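PDB 2E3U: K Homology domain-containing protein from Pyrococcus horikoshii, which probably binds RNA through its two KH domains and, as an archaeal Dim2p, is regarded as a processing factor for pre-ribosomal RNA. Local coordinates for residues 34-48 with 90-104. Numbering follows the deposited sequence.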
ATOM      1  N   GLN A  34      10.602 -17.901 -11.332  1.00 30.81           N
ATOM      2  CA  GLN A  34      10.196 -16.489 -11.357  1.00 29.87           C
ATOM      3  C   GLN A  34      10.771 -15.750 -10.162  1.00 28.73           C
ATOM      4  O   GLN A  34      10.789 -16.277  -9.055  1.00 28.44           O
ATOM      5  CB  GLN A  34       8.678 -16.366 -11.322  1.00 29.37           C
ATOM      6  CG  GLN A  34       8.143 -15.055 -11.793  1.00 30.88           C
ATOM      7  CD  GLN A  34       6.612 -15.013 -11.728  1.00 34.18           C
ATOM      8  OE1 GLN A  34       5.956 -16.051 -11.609  1.00 35.17           O
ATOM      9  NE2 GLN A  34       6.047 -13.810 -11.781  1.00 32.51           N
ATOM     10  N   GLU A  35      11.234 -14.526 -10.414  1.00 27.93           N
ATOM     11  CA  GLU A  35      11.855 -13.679  -9.424  1.00 27.37           C
ATOM     12  C   GLU A  35      11.388 -12.238  -9.570  1.00 26.35           C
ATOM     13  O   GLU A  35      11.537 -11.636 -10.637  1.00 25.58           O
ATOM     14  CB  GLU A  35      13.388 -13.745  -9.595  1.00 27.78           C
ATOM     15  CG  GLU A  35      14.205 -13.144  -8.457  1.00 28.29           C
ATOM     16  CD  GLU A  35      15.689 -13.011  -8.822  1.00 29.51           C
ATOM     17  OE1 GLU A  35      16.103 -11.890  -9.209  1.00 30.52           O
ATOM     18  OE2 GLU A  35      16.439 -14.029  -8.749  1.00 33.98           O
ATOM     19  N   GLU A  36      10.856 -11.667  -8.487  1.00 25.64           N
ATOM     20  CA  GLU A  36      10.608 -10.218  -8.437  1.00 25.10           C
ATOM     21  C   GLU A  36      11.566  -9.567  -7.458  1.00 24.60           C
ATOM     22  O   GLU A  36      11.850 -10.091  -6.375  1.00 23.66           O
ATOM     23  CB  GLU A  36       9.162  -9.885  -8.046  1.00 25.03           C
ATOM     24  CG  GLU A  36       8.103 -10.508  -8.936  1.00 28.19           C
ATOM     25  CD  GLU A  36       8.115  -9.981 -10.385  1.00 33.52           C
ATOM     26  OE1 GLU A  36       8.314  -8.743 -10.571  1.00 33.66           O
ATOM     27  OE2 GLU A  36       7.916 -10.811 -11.318  1.00 34.10           O
ATOM     28  N   TYR A  37      12.080  -8.416  -7.840  1.00 24.45           N
ATOM     29  CA  TYR A  37      13.057  -7.741  -6.993  1.00 24.10           C
ATOM     30  C   TYR A  37      12.506  -6.386  -6.614  1.00 23.21           C
ATOM     31  O   TYR A  37      12.127  -5.623  -7.494  1.00 23.68           O
ATOM     32  CB  TYR A  37      14.383  -7.571  -7.741  1.00 23.40           C
ATOM     33  CG  TYR A  37      15.290  -6.493  -7.194  1.00 22.18           C
ATOM     34  CD1 TYR A  37      15.140  -5.158  -7.585  1.00 22.87           C
ATOM     35  CD2 TYR A  37      16.315  -6.809  -6.315  1.00 23.08           C
ATOM     36  CE1 TYR A  37      15.987  -4.150  -7.101  1.00 24.21           C
ATOM     37  CE2 TYR A  37      17.195  -5.820  -5.831  1.00 25.03           C
ATOM     38  CZ  TYR A  37      17.021  -4.494  -6.227  1.00 24.48           C
ATOM     39  OH  TYR A  37      17.857  -3.518  -5.739  1.00 24.03           O
ATOM     40  N   VAL A  38      12.481  -6.072  -5.325  1.00 22.79           N
ATOM     41  CA  VAL A  38      12.111  -4.694  -4.915  1.00 23.12           C
ATOM     42  C   VAL A  38      13.037  -4.101  -3.861  1.00 23.28           C
ATOM     43  O   VAL A  38      13.960  -4.746  -3.403  1.00 23.46           O
ATOM     44  CB  VAL A  38      10.602  -4.567  -4.451  1.00 22.57           C
ATOM     45  CG1 VAL A  38       9.650  -4.961  -5.570  1.00 21.96           C
ATOM     46  CG2 VAL A  38      10.320  -5.351  -3.179  1.00 21.40           C
ATOM     47  N   LYS A  39      12.771  -2.865  -3.465  1.00 24.28           N
ATOM     48  CA  LYS A  39      13.536  -2.233  -2.406  1.00 25.01           C
ATOM     49  C   LYS A  39      12.552  -1.467  -1.555  1.00 25.09           C
ATOM     50  O   LYS A  39      11.772  -0.683  -2.093  1.00 25.40           O
ATOM     51  CB  LYS A  39      14.581  -1.281  -3.026  1.00 25.44           C
ATOM     52  CG  LYS A  39      15.742  -0.878  -2.121  1.00 27.57           C
ATOM     53  CD  LYS A  39      17.045  -0.820  -2.933  1.00 28.45           C
ATOM     54  CE  LYS A  39      18.210  -0.292  -2.105  1.00 32.49           C
ATOM     55  NZ  LYS A  39      19.412   0.144  -2.923  1.00 32.26           N
ATOM     56  N   ILE A  40      12.579  -1.712  -0.239  1.00 24.97           N
ATOM     57  CA  ILE A  40      11.731  -1.014   0.738  1.00 24.23           C
ATOM     58  C   ILE A  40      12.644  -0.200   1.671  1.00 24.97           C
ATOM     59  O   ILE A  40      13.837  -0.471   1.736  1.00 25.01           O
ATOM     60  CB  ILE A  40      10.785  -1.994   1.529  1.00 24.59           C
ATOM     61  CG1 ILE A  40      11.569  -2.880   2.540  1.00 23.42           C
ATOM     62  CG2 ILE A  40       9.954  -2.842   0.549  1.00 21.89           C
ATOM     63  CD1 ILE A  40      10.632  -3.588   3.603  1.00 23.87           C
ATOM     64  N   PRO A  41      12.099   0.824   2.364  1.00 25.27           N
ATOM     65  CA  PRO A  41      12.940   1.622   3.275  1.00 25.88           C
ATOM     66  C   PRO A  41      13.504   0.780   4.391  1.00 26.13           C
ATOM     67  O   PRO A  41      12.824  -0.131   4.861  1.00 26.04           O
ATOM     68  CB  PRO A  41      11.962   2.659   3.883  1.00 25.26           C
ATOM     69  CG  PRO A  41      10.738   2.619   3.057  1.00 24.89           C
ATOM     70  CD  PRO A  41      10.698   1.299   2.327  1.00 25.13           C
ATOM     71  N   LYS A  42      14.717   1.107   4.835  1.00 27.98           N
ATOM     72  CA  LYS A  42      15.329   0.456   6.010  1.00 29.57           C
ATOM     73  C   LYS A  42      14.418   0.541   7.248  1.00 30.36           C
ATOM     74  O   LYS A  42      14.309  -0.404   8.051  1.00 30.76           O
ATOM     75  CB  LYS A  42      16.697   1.064   6.301  1.00 30.08           C
ATOM     76  CG  LYS A  42      17.877   0.412   5.541  1.00 32.66           C
ATOM     77  CD  LYS A  42      18.044   0.933   4.103  1.00 35.60           C
ATOM     78  CE  LYS A  42      18.877   2.229   4.011  1.00 35.76           C
ATOM     79  NZ  LYS A  42      20.324   2.088   4.405  1.00 38.08           N
ATOM     80  N   ASP A  43      13.779   1.696   7.386  1.00 30.91           N
ATOM     81  CA  ASP A  43      12.657   1.920   8.292  1.00 31.77           C
ATOM     82  C   ASP A  43      11.638   0.743   8.388  1.00 30.22           C
ATOM     83  O   ASP A  43      11.092   0.436   9.464  1.00 29.60           O
ATOM     84  CB  ASP A  43      11.942   3.212   7.835  1.00 32.58           C
ATOM     85  CG  ASP A  43      11.330   3.984   8.984  1.00 36.53           C
ATOM     86  OD1 ASP A  43      10.078   3.949   9.115  1.00 41.48           O
ATOM     87  OD2 ASP A  43      12.095   4.629   9.750  1.00 37.93           O
ATOM     88  N   ARG A  44      11.391   0.077   7.273  1.00 28.79           N
ATOM     89  CA  ARG A  44      10.284  -0.891   7.227  1.00 28.04           C
ATOM     90  C   ARG A  44      10.659  -2.364   7.337  1.00 27.82           C
ATOM     91  O   ARG A  44       9.781  -3.228   7.519  1.00 28.19           O
ATOM     92  CB  ARG A  44       9.397  -0.631   6.004  1.00 26.63           C
ATOM     93  CG  ARG A  44       8.777   0.755   6.029  1.00 26.40           C
ATOM     94  CD  ARG A  44       7.857   0.934   7.215  1.00 22.26           C
ATOM     95  NE  ARG A  44       6.652   0.109   7.063  1.00 22.79           N
ATOM     96  CZ  ARG A  44       5.674   0.039   7.964  1.00 23.28           C
ATOM     97  NH1 ARG A  44       4.616  -0.720   7.735  1.00 21.06           N
ATOM     98  NH2 ARG A  44       5.733   0.764   9.084  1.00 21.06           N
ATOM     99  N   ILE A  45      11.949  -2.652   7.241  1.00 27.57           N
ATOM    100  CA  ILE A  45      12.443  -4.027   7.122  1.00 27.47           C
ATOM    101  C   ILE A  45      12.016  -4.853   8.338  1.00 27.66           C
ATOM    102  O   ILE A  45      11.508  -5.996   8.195  1.00 26.41           O
ATOM    103  CB  ILE A  45      13.980  -4.031   6.955  1.00 27.80           C
ATOM    104  CG1 ILE A  45      14.356  -3.628   5.524  1.00 27.65           C
ATOM    105  CG2 ILE A  45      14.617  -5.412   7.371  1.00 26.23           C
ATOM    106  CD1 ILE A  45      15.891  -3.360   5.349  1.00 28.90           C
ATOM    107  N   ALA A  46      12.222  -4.256   9.521  1.00 27.03           N
ATOM    108  CA  ALA A  46      11.861  -4.866  10.786  1.00 27.45           C
ATOM    109  C   ALA A  46      10.369  -5.258  10.838  1.00 27.80           C
ATOM    110  O   ALA A  46      10.034  -6.312  11.371  1.00 27.09           O
ATOM    111  CB  ALA A  46      12.275  -3.946  12.001  1.00 27.08           C
ATOM    112  N   VAL A  47       9.487  -4.435  10.258  1.00 28.72           N
ATOM    113  CA  VAL A  47       8.057  -4.799  10.165  1.00 29.36           C
ATOM    114  C   VAL A  47       7.756  -5.901   9.128  1.00 28.72           C
ATOM    115  O   VAL A  47       6.882  -6.769   9.362  1.00 28.78           O
ATOM    116  CB  VAL A  47       7.102  -3.552  10.045  1.00 29.81           C
ATOM    117  CG1 VAL A  47       7.363  -2.792   8.815  1.00 31.99           C
ATOM    118  CG2 VAL A  47       5.652  -3.964  10.038  1.00 31.18           C
ATOM    119  N   LEU A  48       8.479  -5.890   8.009  1.00 28.52           N
ATOM    120  CA  LEU A  48       8.370  -6.971   7.028  1.00 28.22           C
ATOM    121  C   LEU A  48       8.796  -8.332   7.634  1.00 28.22           C
ATOM    122  O   LEU A  48       8.119  -9.321   7.419  1.00 27.38           O
ATOM    123  CB  LEU A  48       9.162  -6.660   5.743  1.00 28.36           C
ATOM    124  CG  LEU A  48       9.260  -7.751   4.649  1.00 28.56           C
ATOM    125  CD1 LEU A  48       7.908  -7.991   4.027  1.00 25.57           C
ATOM    126  CD2 LEU A  48      10.238  -7.374   3.564  1.00 26.72           C
ATOM    127  N   VAL A  90       3.354 -14.627  -7.060  1.00 16.14           N
ATOM    128  CA  VAL A  90       4.592 -13.863  -6.883  1.00 16.21           C
ATOM    129  C   VAL A  90       4.335 -12.351  -6.882  1.00 16.40           C
ATOM    130  O   VAL A  90       4.867 -11.630  -6.038  1.00 16.07           O
ATOM    131  CB  VAL A  90       5.604 -14.269  -8.001  1.00 16.98           C
ATOM    132  CG1 VAL A  90       6.899 -13.491  -7.944  1.00 14.62           C
ATOM    133  CG2 VAL A  90       5.906 -15.781  -7.922  1.00 17.85           C
ATOM    134  N   TRP A  91       3.559 -11.864  -7.864  1.00 16.55           N
ATOM    135  CA  TRP A  91       3.212 -10.415  -7.950  1.00 15.71           C
ATOM    136  C   TRP A  91       2.503  -9.949  -6.687  1.00 14.97           C
ATOM    137  O   TRP A  91       2.744  -8.869  -6.225  1.00 14.55           O
ATOM    138  CB  TRP A  91       2.324 -10.091  -9.184  1.00 14.85           C
ATOM    139  CG  TRP A  91       2.889 -10.578 -10.464  1.00 15.17           C
ATOM    140  CD1 TRP A  91       4.223 -10.735 -10.772  1.00 14.89           C
ATOM    141  CD2 TRP A  91       2.157 -10.954 -11.638  1.00 14.70           C
ATOM    142  NE1 TRP A  91       4.361 -11.188 -12.056  1.00 14.68           N
ATOM    143  CE2 TRP A  91       3.116 -11.345 -12.616  1.00 16.56           C
ATOM    144  CE3 TRP A  91       0.789 -11.005 -11.960  1.00 13.09           C
ATOM    145  CZ2 TRP A  91       2.745 -11.811 -13.902  1.00 14.65           C
ATOM    146  CZ3 TRP A  91       0.410 -11.488 -13.226  1.00 13.92           C
ATOM    147  CH2 TRP A  91       1.390 -11.882 -14.183  1.00 15.14           C
ATOM    148  N   LYS A  92       1.643 -10.804  -6.131  1.00 14.85           N
ATOM    149  CA  LYS A  92       0.892 -10.474  -4.953  1.00 14.99           C
ATOM    150  C   LYS A  92       1.766 -10.422  -3.714  1.00 15.41           C
ATOM    151  O   LYS A  92       1.604  -9.526  -2.872  1.00 15.40           O
ATOM    152  CB  LYS A  92      -0.287 -11.462  -4.782  1.00 15.15           C
ATOM    153  CG  LYS A  92      -1.557 -11.078  -5.617  1.00 14.49           C
ATOM    154  CD  LYS A  92      -2.703 -12.071  -5.315  1.00 15.74           C
ATOM    155  CE  LYS A  92      -4.010 -11.700  -5.995  1.00 16.56           C
ATOM    156  NZ  LYS A  92      -4.370 -10.244  -5.898  1.00 18.32           N
ATOM    157  N   ALA A  93       2.678 -11.388  -3.581  1.00 15.19           N
ATOM    158  CA  ALA A  93       3.672 -11.313  -2.518  1.00 15.53           C
ATOM    159  C   ALA A  93       4.539 -10.062  -2.669  1.00 15.23           C
ATOM    160  O   ALA A  93       4.843  -9.411  -1.688  1.00 14.89           O
ATOM    161  CB  ALA A  93       4.554 -12.583  -2.462  1.00 14.67           C
ATOM    162  N   ARG A  94       4.930  -9.728  -3.900  1.00 14.48           N
ATOM    163  CA  ARG A  94       5.750  -8.558  -4.115  1.00 14.77           C
ATOM    164  C   ARG A  94       5.012  -7.276  -3.687  1.00 14.94           C
ATOM    165  O   ARG A  94       5.583  -6.381  -3.047  1.00 14.59           O
ATOM    166  CB  ARG A  94       6.140  -8.456  -5.599  1.00 14.67           C
ATOM    167  CG  ARG A  94       6.820  -7.106  -5.936  1.00 17.08           C
ATOM    168  CD  ARG A  94       6.609  -6.671  -7.366  1.00 18.53           C
ATOM    169  NE  ARG A  94       5.209  -6.497  -7.682  1.00 19.78           N
ATOM    170  CZ  ARG A  94       4.676  -6.741  -8.883  1.00 23.57           C
ATOM    171  NH1 ARG A  94       5.425  -7.194  -9.862  1.00 21.94           N
ATOM    172  NH2 ARG A  94       3.376  -6.535  -9.100  1.00 25.34           N
ATOM    173  N   ASP A  95       3.729  -7.205  -4.054  1.00 15.15           N
ATOM    174  CA  ASP A  95       2.894  -6.063  -3.776  1.00 15.54           C
ATOM    175  C   ASP A  95       2.622  -5.935  -2.277  1.00 15.38           C
ATOM    176  O   ASP A  95       2.553  -4.835  -1.770  1.00 16.36           O
ATOM    177  CB  ASP A  95       1.595  -6.160  -4.575  1.00 15.18           C
ATOM    178  CG  ASP A  95       1.804  -5.918  -6.051  1.00 18.35           C
ATOM    179  OD1 ASP A  95       2.920  -5.515  -6.483  1.00 22.34           O
ATOM    180  OD2 ASP A  95       0.843  -6.126  -6.809  1.00 22.74           O
ATOM    181  N   ILE A  96       2.518  -7.046  -1.574  1.00 14.54           N
ATOM    182  CA  ILE A  96       2.397  -7.028  -0.119  1.00 14.73           C
ATOM    183  C   ILE A  96       3.640  -6.455   0.540  1.00 15.11           C
ATOM    184  O   ILE A  96       3.534  -5.600   1.433  1.00 15.98           O
ATOM    185  CB  ILE A  96       2.125  -8.451   0.446  1.00 14.25           C
ATOM    186  CG1 ILE A  96       0.725  -8.894   0.054  1.00 13.66           C
ATOM    187  CG2 ILE A  96       2.340  -8.500   1.983  1.00 15.55           C
ATOM    188  CD1 ILE A  96       0.501 -10.422   0.243  1.00 14.78           C
ATOM    189  N   VAL A  97       4.809  -6.955   0.120  1.00 14.63           N
ATOM    190  CA  VAL A  97       6.107  -6.364   0.478  1.00 14.50           C
ATOM    191  C   VAL A  97       6.187  -4.849   0.227  1.00 15.15           C
ATOM    192  O   VAL A  97       6.598  -4.069   1.131  1.00 14.93           O
ATOM    193  CB  VAL A  97       7.268  -7.044  -0.302  1.00 13.93           C
ATOM    194  CG1 VAL A  97       8.599  -6.338  -0.054  1.00 11.32           C
ATOM    195  CG2 VAL A  97       7.344  -8.534   0.077  1.00 11.61           C
ATOM    196  N   LEU A  98       5.855  -4.449  -1.004  1.00 14.38           N
ATOM    197  CA  LEU A  98       5.776  -3.013  -1.366  1.00 14.20           C
ATOM    198  C   LEU A  98       4.788  -2.194  -0.519  1.00 14.23           C
ATOM    199  O   LEU A  98       5.089  -1.057  -0.167  1.00 13.19           O
ATOM    200  CB  LEU A  98       5.380  -2.837  -2.843  1.00 13.90           C
ATOM    201  CG  LEU A  98       6.422  -3.216  -3.875  1.00 14.01           C
ATOM    202  CD1 LEU A  98       5.758  -3.100  -5.241  1.00  9.90           C
ATOM    203  CD2 LEU A  98       7.653  -2.240  -3.722  1.00 12.19           C
ATOM    204  N   ALA A  99       3.608  -2.775  -0.246  1.00 13.89           N
ATOM    205  CA  ALA A  99       2.583  -2.157   0.593  1.00 15.22           C
ATOM    206  C   ALA A  99       3.093  -1.935   2.047  1.00 15.85           C
ATOM    207  O   ALA A  99       2.941  -0.852   2.594  1.00 15.44           O
ATOM    208  CB  ALA A  99       1.295  -3.016   0.590  1.00 14.73           C
ATOM    209  N   ILE A 100       3.679  -2.974   2.654  1.00 16.66           N
ATOM    210  CA  ILE A 100       4.363  -2.842   3.949  1.00 17.55           C
ATOM    211  C   ILE A 100       5.475  -1.757   3.902  1.00 18.19           C
ATOM    212  O   ILE A 100       5.565  -0.901   4.768  1.00 19.23           O
ATOM    213  CB  ILE A 100       4.934  -4.219   4.418  1.00 18.19           C
ATOM    214  CG1 ILE A 100       3.778  -5.220   4.588  1.00 16.87           C
ATOM    215  CG2 ILE A 100       5.755  -4.075   5.760  1.00 17.90           C
ATOM    216  CD1 ILE A 100       4.247  -6.688   4.802  1.00 16.34           C
ATOM    217  N   GLY A 101       6.305  -1.798   2.881  1.00 17.95           N
ATOM    218  CA  GLY A 101       7.325  -0.805   2.694  1.00 18.06           C
ATOM    219  C   GLY A 101       6.816   0.602   2.596  1.00 18.61           C
ATOM    220  O   GLY A 101       7.509   1.527   3.045  1.00 19.94           O
ATOM    221  N   ARG A 102       5.625   0.783   2.019  1.00 18.69           N
ATOM    222  CA  ARG A 102       5.008   2.107   1.899  1.00 19.77           C
ATOM    223  C   ARG A 102       4.068   2.468   3.074  1.00 18.84           C
ATOM    224  O   ARG A 102       3.136   3.296   2.953  1.00 18.05           O
ATOM    225  CB  ARG A 102       4.281   2.201   0.552  1.00 20.40           C
ATOM    226  CG  ARG A 102       5.217   2.240  -0.641  1.00 24.86           C
ATOM    227  CD  ARG A 102       5.915   3.603  -0.706  1.00 31.07           C
ATOM    228  NE  ARG A 102       7.221   3.638  -0.071  1.00 30.51           N
ATOM    229  CZ  ARG A 102       7.756   4.710   0.515  1.00 33.52           C
ATOM    230  NH1 ARG A 102       7.082   5.857   0.621  1.00 34.65           N
ATOM    231  NH2 ARG A 102       8.969   4.622   1.035  1.00 32.89           N
ATOM    232  N   GLY A 103       4.262   1.784   4.189  1.00 18.06           N
ATOM    233  CA  GLY A 103       3.584   2.173   5.407  1.00 17.76           C
ATOM    234  C   GLY A 103       2.342   1.420   5.829  1.00 17.77           C
ATOM    235  O   GLY A 103       1.831   1.716   6.904  1.00 17.43           O
ATOM    236  N   PHE A 104       1.849   0.463   5.027  1.00 17.06           N
ATOM    237  CA  PHE A 104       0.745  -0.406   5.494  1.00 17.72           C
ATOM    238  C   PHE A 104       1.261  -1.392   6.551  1.00 18.53           C
ATOM    239  O   PHE A 104       2.356  -1.945   6.395  1.00 19.12           O
ATOM    240  CB  PHE A 104       0.095  -1.203   4.326  1.00 16.24           C
ATOM    241  CG  PHE A 104      -0.859  -0.388   3.467  1.00 14.66           C
ATOM    242  CD1 PHE A 104      -0.509  -0.016   2.168  1.00 12.53           C
ATOM    243  CD2 PHE A 104      -2.100  -0.000   3.950  1.00 13.61           C
ATOM    244  CE1 PHE A 104      -1.387   0.708   1.346  1.00 11.78           C
ATOM    245  CE2 PHE A 104      -2.974   0.752   3.173  1.00 14.19           C
ATOM    246  CZ  PHE A 104      -2.620   1.116   1.854  1.00 12.70           C
TER
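Arg44 reaches across the C-terminal end of helix 90-101, and each step of its side chain meets backbone there. Arg44 CB lies 3.9 Å from Gly101 CA; Arg44 CG then passes 3.3 Å from Gly101 O. Arg44 CD stays beside Ile100 O as the chain bends at chi2 and chi3, and Arg44 NE donates to this oxygen at 2.7 Å with an N-H...O angle of 149°. Arg44 NH1 adds a weak bond to it and lies 2.9 Å from Phe104 O, while Gly103 CA lies over one face of the guanidinium, offset toward its rim. Ile100 O also accepts from Gly103 N, which comes from the opposite face of the carbonyl plane. The Gly103 bond belongs to the Schellman motif closing the helix, with Gly103 at positive phi and Phe104 N bonded to Ala99 O. With an alanine in place of Arg44 the donors are gone, and Ile100 O would probably be left with Gly103 N and a gap beside Gly101 O and Gly103.

The fold is a type I KH domain: strand 35-39 edges an antiparallel sheet of order 1-3-2, and helix 90-101 packs along this strand, the two axes 13° apart and approaching to 8.9 Å. Within this layer Val38 CG2 meets Val97 CG1 at 3.7 Å, and Leu98 CD2 rests against Val38 CB. Ile40 CB comes 3.8 Å from Gly101 CA, where a side chain on the helix would run into Ile40 CG2. Leu48 CD1 touches Val97 and Ile100, and Ile59 of helix 54-63 adjoins Leu48 and Ile100.

At the other end Glu36 OE1 forms a long, weak salt bridge with Arg94 NH1 (3.4 Å), the carboxylate and guanidinium planes 87° apart; Arg94 NE and NH2 both grip Asp95 OD1 side-on.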